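Local coordinates for protein PpBBE-like 1 D396N (Physcomitrella patens subsp. patens, PDB 6EO5) that oxidises cellobiose, using a bi-covalently attached FAD, as a berberine bridge enzyme-like member of the VAO flavoprotein family, at residues T330-S335 / Y431-M436; M395-S400 / T409-R414; L171-V176 / V183-Q188. One frame throughout, in Å; residues are numbered along the deposited sequence.

Contact 1. Residues T330-S335 / Y431-M436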
loop_
_atom_site.group_PDB
_atom_site.type_symbol
_atom_site.label_atom_id
_atom_site.label_comp_id
_atom_site.label_asym_id
_atom_site.label_seq_id
_atom_site.Cartn_x
_atom_site.Cartn_y
_atom_site.Cartn_z
ATOM N N THR A 330 4.116 -14.914 7.402
ATOM C CA THR A 330 3.243 -15.844 6.677
ATOM C C THR A 330 1.819 -15.648 7.166
ATOM O O THR A 330 1.536 -15.880 8.347
ATOM C CB THR A 330 3.665 -17.302 6.866
ATOM O OG1 THR A 330 5.004 -17.461 6.393
ATOM C CG2 THR A 330 2.749 -18.223 6.080
ATOM N N PHE A 331 0.922 -15.237 6.268
ATOM C CA PHE A 331 -0.330 -14.671 6.741
ATOM C C PHE A 331 -1.375 -14.670 5.642
ATOM O O PHE A 331 -1.060 -14.767 4.453
ATOM C CB PHE A 331 -0.125 -13.236 7.273
ATOM C CG PHE A 331 0.379 -12.245 6.235
ATOM C CD1 PHE A 331 1.739 -12.063 6.030
ATOM C CD2 PHE A 331 -0.507 -11.465 5.500
ATOM C CE1 PHE A 331 2.206 -11.140 5.089
ATOM C CE2 PHE A 331 -0.050 -10.533 4.555
ATOM C CZ PHE A 331 1.305 -10.378 4.347
ATOM N N LYS A 332 -2.628 -14.554 6.068
ATOM C CA LYS A 332 -3.735 -14.167 5.208
ATOM C C LYS A 332 -4.257 -12.818 5.692
ATOM O O LYS A 332 -4.453 -12.619 6.896
ATOM C CB LYS A 332 -4.839 -15.222 5.226
ATOM C CG LYS A 332 -6.114 -14.810 4.512
ATOM C CD LYS A 332 -5.905 -14.677 3.018
ATOM C CE LYS A 332 -7.180 -14.201 2.364
ATOM N NZ LYS A 332 -6.966 -13.861 0.941
ATOM N N ALA A 333 -4.451 -11.885 4.761
ATOM C CA ALA A 333 -4.962 -10.556 5.073
ATOM C C ALA A 333 -6.255 -10.282 4.304
ATOM O O ALA A 333 -6.428 -10.732 3.165
ATOM C CB ALA A 333 -3.918 -9.477 4.755
ATOM N N LYS A 334 -7.173 -9.557 4.945
ATOM C CA LYS A 334 -8.388 -9.066 4.303
ATOM C C LYS A 334 -8.595 -7.612 4.713
ATOM O O LYS A 334 -7.973 -7.125 5.661
ATOM C CB LYS A 334 -9.606 -9.923 4.681
ATOM C CG LYS A 334 -9.387 -11.415 4.455
ATOM C CD LYS A 334 -10.578 -12.280 4.843
ATOM C CE LYS A 334 -11.771 -12.074 3.935
ATOM N NZ LYS A 334 -11.534 -12.543 2.537
ATOM N N SER A 335 -9.461 -6.897 3.997
ATOM C CA SER A 335 -9.756 -5.515 4.381
ATOM C C SER A 335 -11.215 -5.189 4.071
ATOM O O SER A 335 -11.918 -5.947 3.379
ATOM C CB SER A 335 -8.817 -4.517 3.684
ATOM O OG SER A 335 -9.221 -4.262 2.347
ATOM N N TYR A 431 -4.323 -3.842 0.261
ATOM C CA TYR A 431 -4.432 -5.031 1.111
ATOM C C TYR A 431 -5.006 -6.206 0.310
ATOM O O TYR A 431 -5.939 -6.889 0.726
ATOM C CB TYR A 431 -5.272 -4.719 2.347
ATOM C CG TYR A 431 -4.732 -3.572 3.172
ATOM C CD1 TYR A 431 -3.377 -3.252 3.155
ATOM C CD2 TYR A 431 -5.574 -2.805 3.972
ATOM C CE1 TYR A 431 -2.871 -2.203 3.905
ATOM C CE2 TYR A 431 -5.075 -1.747 4.731
ATOM C CZ TYR A 431 -3.719 -1.449 4.688
ATOM O OH TYR A 431 -3.211 -0.398 5.438
ATOM N N ILE A 432 -4.402 -6.450 -0.856
ATOM C CA ILE A 432 -4.982 -7.304 -1.891
ATOM C C ILE A 432 -5.405 -8.679 -1.351
ATOM O O ILE A 432 -4.703 -9.319 -0.553
ATOM C CB ILE A 432 -3.976 -7.409 -3.056
ATOM C CG1 ILE A 432 -4.668 -7.880 -4.330
ATOM C CG2 ILE A 432 -2.784 -8.284 -2.696
ATOM C CD1 ILE A 432 -5.806 -6.976 -4.741
ATOM N N ASP A 433 -6.582 -9.131 -1.789
ATOM C CA ASP A 433 -7.265 -10.298 -1.221
ATOM C C ASP A 433 -7.901 -11.074 -2.365
ATOM O O ASP A 433 -8.827 -10.573 -3.013
ATOM C CB ASP A 433 -8.322 -9.852 -0.205
ATOM C CG ASP A 433 -9.106 -11.014 0.426
ATOM O OD1 ASP A 433 -8.925 -12.212 0.060
ATOM O OD2 ASP A 433 -9.933 -10.697 1.306
ATOM N N ARG A 434 -7.416 -12.296 -2.605
ATOM C CA ARG A 434 -7.855 -13.065 -3.768
ATOM C C ARG A 434 -9.330 -13.459 -3.702
ATOM O O ARG A 434 -9.915 -13.797 -4.738
ATOM C CB ARG A 434 -6.985 -14.312 -3.919
ATOM C CG ARG A 434 -7.140 -15.021 -5.241
ATOM C CD ARG A 434 -6.100 -16.117 -5.369
ATOM N NE ARG A 434 -6.182 -16.847 -6.630
ATOM C CZ ARG A 434 -5.165 -17.533 -7.134
ATOM N NH1 ARG A 434 -4.013 -17.562 -6.483
ATOM N NH2 ARG A 434 -5.293 -18.188 -8.283
ATOM N N ASP A 435 -9.946 -13.415 -2.521
ATOM C CA ASP A 435 -11.358 -13.734 -2.350
ATOM C C ASP A 435 -12.278 -12.532 -2.505
ATOM O O ASP A 435 -13.496 -12.693 -2.345
ATOM C CB ASP A 435 -11.614 -14.335 -0.968
ATOM C CG ASP A 435 -10.750 -15.528 -0.678
ATOM O OD1 ASP A 435 -10.542 -16.353 -1.595
ATOM O OD2 ASP A 435 -10.285 -15.630 0.484
ATOM N N MET A 436 -11.735 -11.322 -2.749
ATOM C CA MET A 436 -12.608 -10.184 -3.008
ATOM C C MET A 436 -12.973 -10.152 -4.489
ATOM O O MET A 436 -12.096 -10.334 -5.341
ATOM C CB MET A 436 -11.940 -8.869 -2.615
ATOM C CG MET A 436 -11.715 -8.651 -1.121
ATOM S SD MET A 436 -13.228 -8.828 -0.164
ATOM C CE MET A 436 -14.239 -7.498 -0.745
HETATM O O HOH W 1 -4.970 -11.465 1.185
HETATM O O HOH W 2 -10.516 -8.196 1.858
HETATM O O HOH W 3 -8.813 -6.494 0.527
#

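Contact 2. Residues M395-S400 / T409-R414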
loop_
_atom_site.group_PDB
_atom_site.type_symbol
_atom_site.label_atom_id
_atom_site.label_comp_id
_atom_site.label_asym_id
_atom_site.label_seq_id
_atom_site.Cartn_x
_atom_site.Cartn_y
_atom_site.Cartn_z
ATOM N N MET A 395 -7.081 -6.451 8.277
ATOM C CA MET A 395 -7.267 -7.669 9.067
ATOM C C MET A 395 -6.208 -8.691 8.673
ATOM O O MET A 395 -6.249 -9.223 7.559
ATOM C CB MET A 395 -8.664 -8.245 8.842
ATOM C CG MET A 395 -9.739 -7.201 8.726
ATOM S SD MET A 395 -11.212 -7.868 7.951
ATOM C CE MET A 395 -12.316 -6.473 7.956
ATOM N N VAL A 396 -5.286 -8.995 9.585
ATOM C CA VAL A 396 -4.154 -9.881 9.318
ATOM C C VAL A 396 -4.177 -11.032 10.319
ATOM O O VAL A 396 -4.293 -10.800 11.526
ATOM C CB VAL A 396 -2.809 -9.128 9.407
ATOM C CG1 VAL A 396 -1.651 -10.053 9.054
ATOM C CG2 VAL A 396 -2.808 -7.892 8.517
ATOM N N ALA A 397 -4.062 -12.270 9.818
ATOM C CA ALA A 397 -3.892 -13.461 10.654
ATOM C C ALA A 397 -2.650 -14.216 10.204
ATOM O O ALA A 397 -2.518 -14.546 9.021
ATOM C CB ALA A 397 -5.108 -14.382 10.590
ATOM N N SER A 398 -1.755 -14.501 11.148
ATOM C CA SER A 398 -0.433 -15.036 10.856
ATOM C C SER A 398 -0.277 -16.435 11.432
ATOM O O SER A 398 -1.027 -16.861 12.317
ATOM C CB SER A 398 0.673 -14.137 11.426
ATOM O OG SER A 398 0.575 -12.817 10.923
ATOM N N TRP A 399 0.718 -17.153 10.908
ATOM C CA TRP A 399 1.111 -18.435 11.469
ATOM C C TRP A 399 2.573 -18.692 11.151
ATOM O O TRP A 399 3.131 -18.127 10.210
ATOM C CB TRP A 399 0.235 -19.588 10.962
ATOM C CG TRP A 399 0.167 -19.803 9.462
ATOM C CD1 TRP A 399 0.887 -20.711 8.724
ATOM C CD2 TRP A 399 -0.710 -19.142 8.531
ATOM N NE1 TRP A 399 0.519 -20.645 7.398
ATOM C CE2 TRP A 399 -0.458 -19.693 7.254
ATOM C CE3 TRP A 399 -1.681 -18.143 8.656
ATOM C CZ2 TRP A 399 -1.141 -19.270 6.109
ATOM C CZ3 TRP A 399 -2.358 -17.729 7.521
ATOM C CH2 TRP A 399 -2.084 -18.291 6.262
ATOM N N SER A 400 3.184 -19.552 11.964
ATOM C CA SER A 400 4.556 -19.995 11.782
ATOM C C SER A 400 4.656 -21.486 11.503
ATOM O O SER A 400 5.761 -21.991 11.284
ATOM C CB SER A 400 5.376 -19.687 13.032
ATOM O OG SER A 400 5.061 -20.661 14.015
ATOM N N THR A 409 -6.777 -18.962 8.399
ATOM C CA THR A 409 -7.475 -18.444 7.227
ATOM C C THR A 409 -8.977 -18.415 7.456
ATOM O O THR A 409 -9.655 -17.462 7.058
ATOM C CB THR A 409 -7.126 -19.287 5.997
ATOM O OG1 THR A 409 -5.721 -19.192 5.740
ATOM C CG2 THR A 409 -7.870 -18.802 4.781
ATOM N N SER A 410 -9.517 -19.458 8.092
ATOM C CA SER A 410 -10.936 -19.475 8.419
ATOM C C SER A 410 -11.271 -18.419 9.458
ATOM O O SER A 410 -12.323 -17.779 9.382
ATOM C CB SER A 410 -11.329 -20.855 8.924
ATOM O OG SER A 410 -11.551 -21.705 7.822
ATOM N N TYR A 411 -10.384 -18.230 10.437
ATOM C CA TYR A 411 -10.605 -17.234 11.476
ATOM C C TYR A 411 -10.749 -15.838 10.883
ATOM O O TYR A 411 -11.718 -15.128 11.171
ATOM C CB TYR A 411 -9.461 -17.297 12.479
ATOM C CG TYR A 411 -9.326 -16.100 13.374
ATOM C CD1 TYR A 411 -10.275 -15.823 14.351
ATOM C CD2 TYR A 411 -8.222 -15.258 13.270
ATOM C CE1 TYR A 411 -10.141 -14.730 15.183
ATOM C CE2 TYR A 411 -8.074 -14.166 14.097
ATOM C CZ TYR A 411 -9.038 -13.907 15.050
ATOM O OH TYR A 411 -8.896 -12.821 15.871
ATOM N N ILE A 412 -9.820 -15.440 10.013
ATOM C CA ILE A 412 -9.866 -14.073 9.507
ATOM C C ILE A 412 -10.975 -13.894 8.473
ATOM O O ILE A 412 -11.447 -12.766 8.258
ATOM C CB ILE A 412 -8.489 -13.654 8.951
ATOM C CG1 ILE A 412 -8.350 -12.140 9.004
ATOM C CG2 ILE A 412 -8.280 -14.171 7.538
ATOM C CD1 ILE A 412 -8.038 -11.598 10.392
ATOM N N THR A 413 -11.427 -14.980 7.847
ATOM C CA THR A 413 -12.541 -14.881 6.910
ATOM C C THR A 413 -13.884 -14.828 7.635
ATOM O O THR A 413 -14.790 -14.091 7.219
ATOM C CB THR A 413 -12.492 -16.051 5.931
ATOM O OG1 THR A 413 -11.299 -15.931 5.145
ATOM C CG2 THR A 413 -13.708 -16.052 5.022
ATOM N N ARG A 414 -14.035 -15.601 8.714
ATOM C CA ARG A 414 -15.181 -15.423 9.599
ATOM C C ARG A 414 -15.269 -13.983 10.081
ATOM O O ARG A 414 -16.345 -13.371 10.067
ATOM C CB ARG A 414 -15.067 -16.356 10.799
ATOM C CG ARG A 414 -15.421 -17.786 10.557
ATOM C CD ARG A 414 -15.359 -18.522 11.878
ATOM N NE ARG A 414 -13.993 -18.841 12.309
ATOM C CZ ARG A 414 -13.451 -20.060 12.219
ATOM N NH1 ARG A 414 -14.177 -21.075 11.720
ATOM N NH2 ARG A 414 -12.191 -20.268 12.634
#

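Contact 3. Residues L171-V176 / V183-Q188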
loop_
_atom_site.group_PDB
_atom_site.type_symbol
_atom_site.label_atom_id
_atom_site.label_comp_id
_atom_site.label_asym_id
_atom_site.label_seq_id
_atom_site.Cartn_x
_atom_site.Cartn_y
_atom_site.Cartn_z
ATOM N N LEU A 171 1.658 12.765 -10.734
ATOM C CA LEU A 171 1.426 13.747 -11.782
ATOM C C LEU A 171 1.640 13.161 -13.168
ATOM O O LEU A 171 1.079 13.684 -14.144
ATOM C CB LEU A 171 2.351 14.956 -11.593
ATOM C CG LEU A 171 2.041 16.003 -10.524
ATOM C CD1 LEU A 171 3.253 16.852 -10.291
ATOM C CD2 LEU A 171 0.887 16.880 -10.967
ATOM N N GLU A 172 2.412 12.076 -13.260
ATOM C CA GLU A 172 2.770 11.460 -14.525
ATOM C C GLU A 172 3.515 10.160 -14.251
ATOM O O GLU A 172 4.253 10.056 -13.269
ATOM C CB GLU A 172 3.638 12.405 -15.359
ATOM C CG GLU A 172 4.010 11.875 -16.726
ATOM C CD GLU A 172 5.143 12.651 -17.376
ATOM O OE1 GLU A 172 4.876 13.743 -17.930
ATOM O OE2 GLU A 172 6.303 12.165 -17.326
ATOM N N VAL A 173 3.312 9.170 -15.123
ATOM C CA VAL A 173 4.114 7.952 -15.137
ATOM C C VAL A 173 4.662 7.741 -16.539
ATOM O O VAL A 173 4.144 8.268 -17.526
ATOM C CB VAL A 173 3.329 6.683 -14.715
ATOM C CG1 VAL A 173 2.973 6.721 -13.249
ATOM C CG2 VAL A 173 2.091 6.511 -15.574
ATOM N N GLN A 174 5.716 6.934 -16.613
ATOM C CA GLN A 174 6.176 6.350 -17.862
ATOM C C GLN A 174 6.247 4.846 -17.690
ATOM O O GLN A 174 6.760 4.363 -16.674
ATOM C CB GLN A 174 7.538 6.880 -18.261
ATOM C CG GLN A 174 7.539 8.368 -18.384
ATOM C CD GLN A 174 8.852 8.871 -18.879
ATOM O OE1 GLN A 174 9.736 8.078 -19.233
ATOM N NE2 GLN A 174 9.004 10.192 -18.913
ATOM N N LEU A 175 5.735 4.112 -18.679
ATOM C CA LEU A 175 5.737 2.660 -18.624
ATOM C C LEU A 175 6.069 2.082 -19.993
ATOM O O LEU A 175 5.943 2.746 -21.024
ATOM C CB LEU A 175 4.388 2.104 -18.125
ATOM C CG LEU A 175 3.136 2.411 -18.943
ATOM C CD1 LEU A 175 2.815 1.258 -19.887
ATOM C CD2 LEU A 175 1.977 2.697 -18.008
ATOM N N VAL A 176 6.497 0.824 -19.976
ATOM C CA VAL A 176 6.685 0.009 -21.169
ATOM C C VAL A 176 5.413 -0.804 -21.367
ATOM O O VAL A 176 5.076 -1.646 -20.526
ATOM C CB VAL A 176 7.915 -0.904 -21.023
ATOM C CG1 VAL A 176 8.044 -1.849 -22.208
ATOM C CG2 VAL A 176 9.168 -0.064 -20.853
ATOM N N VAL A 183 5.597 4.663 -23.088
ATOM C CA VAL A 183 4.411 5.506 -23.073
ATOM C C VAL A 183 4.532 6.507 -21.932
ATOM O O VAL A 183 5.201 6.251 -20.923
ATOM C CB VAL A 183 3.136 4.645 -22.917
ATOM C CG1 VAL A 183 1.894 5.450 -23.207
ATOM C CG2 VAL A 183 3.212 3.417 -23.813
ATOM N N THR A 184 3.868 7.649 -22.091
ATOM C CA THR A 184 3.782 8.648 -21.038
ATOM C C THR A 184 2.318 8.967 -20.766
ATOM O O THR A 184 1.533 9.154 -21.700
ATOM C CB THR A 184 4.569 9.909 -21.417
ATOM O OG1 THR A 184 5.970 9.632 -21.312
ATOM C CG2 THR A 184 4.219 11.068 -20.499
ATOM N N ALA A 185 1.950 9.012 -19.489
ATOM C CA ALA A 185 0.576 9.247 -19.075
ATOM C C ALA A 185 0.552 10.357 -18.039
ATOM O O ALA A 185 1.283 10.288 -17.045
ATOM C CB ALA A 185 -0.053 7.975 -18.498
ATOM N N ASN A 186 -0.284 11.366 -18.273
ATOM C CA ASN A 186 -0.518 12.462 -17.336
ATOM C C ASN A 186 -1.863 13.092 -17.678
ATOM O O ASN A 186 -2.619 12.566 -18.500
ATOM C CB ASN A 186 0.611 13.495 -17.382
ATOM C CG ASN A 186 0.907 13.966 -18.796
ATOM O OD1 ASN A 186 0.033 14.502 -19.492
ATOM N ND2 ASN A 186 2.146 13.768 -19.228
ATOM N N ALA A 187 -2.155 14.245 -17.063
ATOM C CA ALA A 187 -3.444 14.892 -17.290
ATOM C C ALA A 187 -3.644 15.316 -18.746
ATOM O O ALA A 187 -4.783 15.578 -19.152
ATOM C CB ALA A 187 -3.599 16.095 -16.359
ATOM N N GLN A 188 -2.578 15.371 -19.548
ATOM C CA GLN A 188 -2.689 15.717 -20.962
ATOM C C GLN A 188 -2.540 14.504 -21.872
ATOM O O GLN A 188 -3.463 14.177 -22.622
ATOM C CB GLN A 188 -1.659 16.788 -21.340
ATOM C CG GLN A 188 -2.092 18.192 -20.979
ATOM C CD GLN A 188 -2.100 18.433 -19.479
ATOM O OE1 GLN A 188 -1.114 18.150 -18.785
ATOM N NE2 GLN A 188 -3.219 18.949 -18.966
#

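Contact 1. Residues T330-S335 / Y431-M436
A largely buried salt-bridge network centred on Asp433, with Asp435 at its exposed margin, ties Lys332 and Lys334 on the edge strand 331-338 of the seven-stranded antiparallel sheet to the loop that follows helix 405-420. The two lysines, separated by Ala333, share the carboxylate of Asp433. Lys334 NZ sits 2.7 Å from Asp433 OD2, on the syn lone pair of that oxygen. Lys332 crosses the aspartate at about a right angle, and its NZ comes to Asp433 OD1 at 2.7 Å from well above the carboxylate plane. From the opposite face the backbone N of Asp435 reaches Asp433 OD1 at 3.0 Å, an Asx turn set within the type I turn 433-436. Held at both oxygens, the carboxylate has little freedom to rotate. Asp435 OD2 is only a long partner, 3.8 Å from Lys332 NZ, but its charge would help to balance the paired ammonium groups. Water 2 bridges Ser335 N and Asp433 OD2; water 1 takes a bond from Lys332 NZ between Ala333 O and Ile432 O. Ser335 CB meets the edge of the Tyr431 ring, 3.7 Å from Tyr431 CD2; this tyrosine also touches the FAD. The loop runs across the edge strand at 104°; strand 391-398 pairs with that strand, helix 405-420 brings Trp416 into a cation-pi contact with Lys334, and Tyr441 of helix 438-442 packs on Asp433.

Contact 2. Residues M395-S400 / T409-R414
Ile412 carries the contact, fitting its branched side chain against Met395 and Ala397 of the strand. Its CB lies 3.8 Å from Ala397 CB, while the outer methyl, CD1, rests 3.7 Å from Met395 CB and 3.9 Å from Val396 N. With CG1 anti to the backbone N (chi1 -155°), that branch leads toward the Met395 end, and CD1 covers the peptide link between Met395 and Val396. Ala397 CB also comes to the edge of the Tyr411 ring, near its plane and 4.2 Å from Tyr411 CD2, so this one methyl is touched by two consecutive helix residues. Just past the end of the strand, Trp399 CH2 approaches Thr409 OG1 at 3.8 Å, obliquely to the indole; the hydroxyl itself is hydrogen-bonded to Ala405 O one helical turn back.

Around this apolar core, Met395 meets Ile412 with CB, and its extended side chain continues along the same helix to touch Tyr415 and Trp416. The hydroxyl of Tyr411 is anchored on Met355 O, and its side chain also touches Ala361 and Phe363 of strand 361-367. Ile412 also touches the two strands next to 391-398, at Phe363 and Lys332.

The segment axes pass 8.2 Å apart and run nearly antiparallel, at 164°. This is a helix laid along the strand that precedes it in the chain, covering one face of the antiparallel sheet, consistent with the helix-covered seven-stranded sheet of the substrate-binding domain in VAO-family flavoproteins.

Contact 3. Residues L171-V176 / V183-Q188
Glu172 stretches its side chain obliquely over Thr184, with CD 3.6 Å from Thr184 CG2, and ends beside Asn186. There Asn186 ND2 donates to Glu172 OE1 at 3.0 Å, a bent bond (137° at the hydrogen) that meets the oxygen on its anti side and somewhat out of the carboxylate plane. The two side chains lie next to each other and point the same way, their flat groups turned by 39°. The amide is held from its other end as well: Asn186 OD1 accepts from the backbone N of Gln188 at 2.8 Å, forming an Asx turn, and also from Lys189 N. Gln174 runs alongside Thr184 on this same face, its CG 3.6 Å from Thr184 OG1.

Beneath these side chains the backbones pair as an antiparallel hairpin. Val173 with Ala185 and Leu175 with Val183 are hydrogen-bonded pairs, and Gln174 with Thr184 is the non-hydrogen-bonded pair between them. Ala185 N to Val173 O measures 3.0 Å, and Val183 N to Leu175 O 2.8 Å.

The reverse face is apolar. Val173 CG2 packs 3.9 Å from Ala185 CB, and Leu175 and Val183 both lie on Leu193 of helix 191-200, which also supplies Ile197 and Tyr194. On its other edge strand 170-176 pairs with strand 207-217, where Leu171 and Glu172 face Thr212 in a classic beta bulge. The hairpin is thus amphipathic: Glu172, Gln174, Thr184 and Asn186 make up its polar, partly exposed face, whereas Val173, Leu175, Val183 and Ala185 are buried against helix 191-200.

Contacts 1 and 2 are adjoining parts of one sheet and its cover, with centres 9 Å apart. Their strands 331-338 and 391-398 are neighbours in that sheet, probably bonded through Lys334 N to Met395 O (2.8 Å) and Lys332 N to Ala397 O (3.0 Å), and contact 2 is nested within the chain loop that contact 1 closes. Contact 3 is separate: its centre lies about 29 Å from that of contact 1 and about 38 Å from that of contact 2, across the chain's centre from the latter. Of the three, contact 1 reaches the FAD pocket: the side chain of Tyr431 is about 4 Å from the bound FAD. The side chain of Leu175 stays about 6 Å from the FAD. That of Val396 is about 9 Å from the FAD.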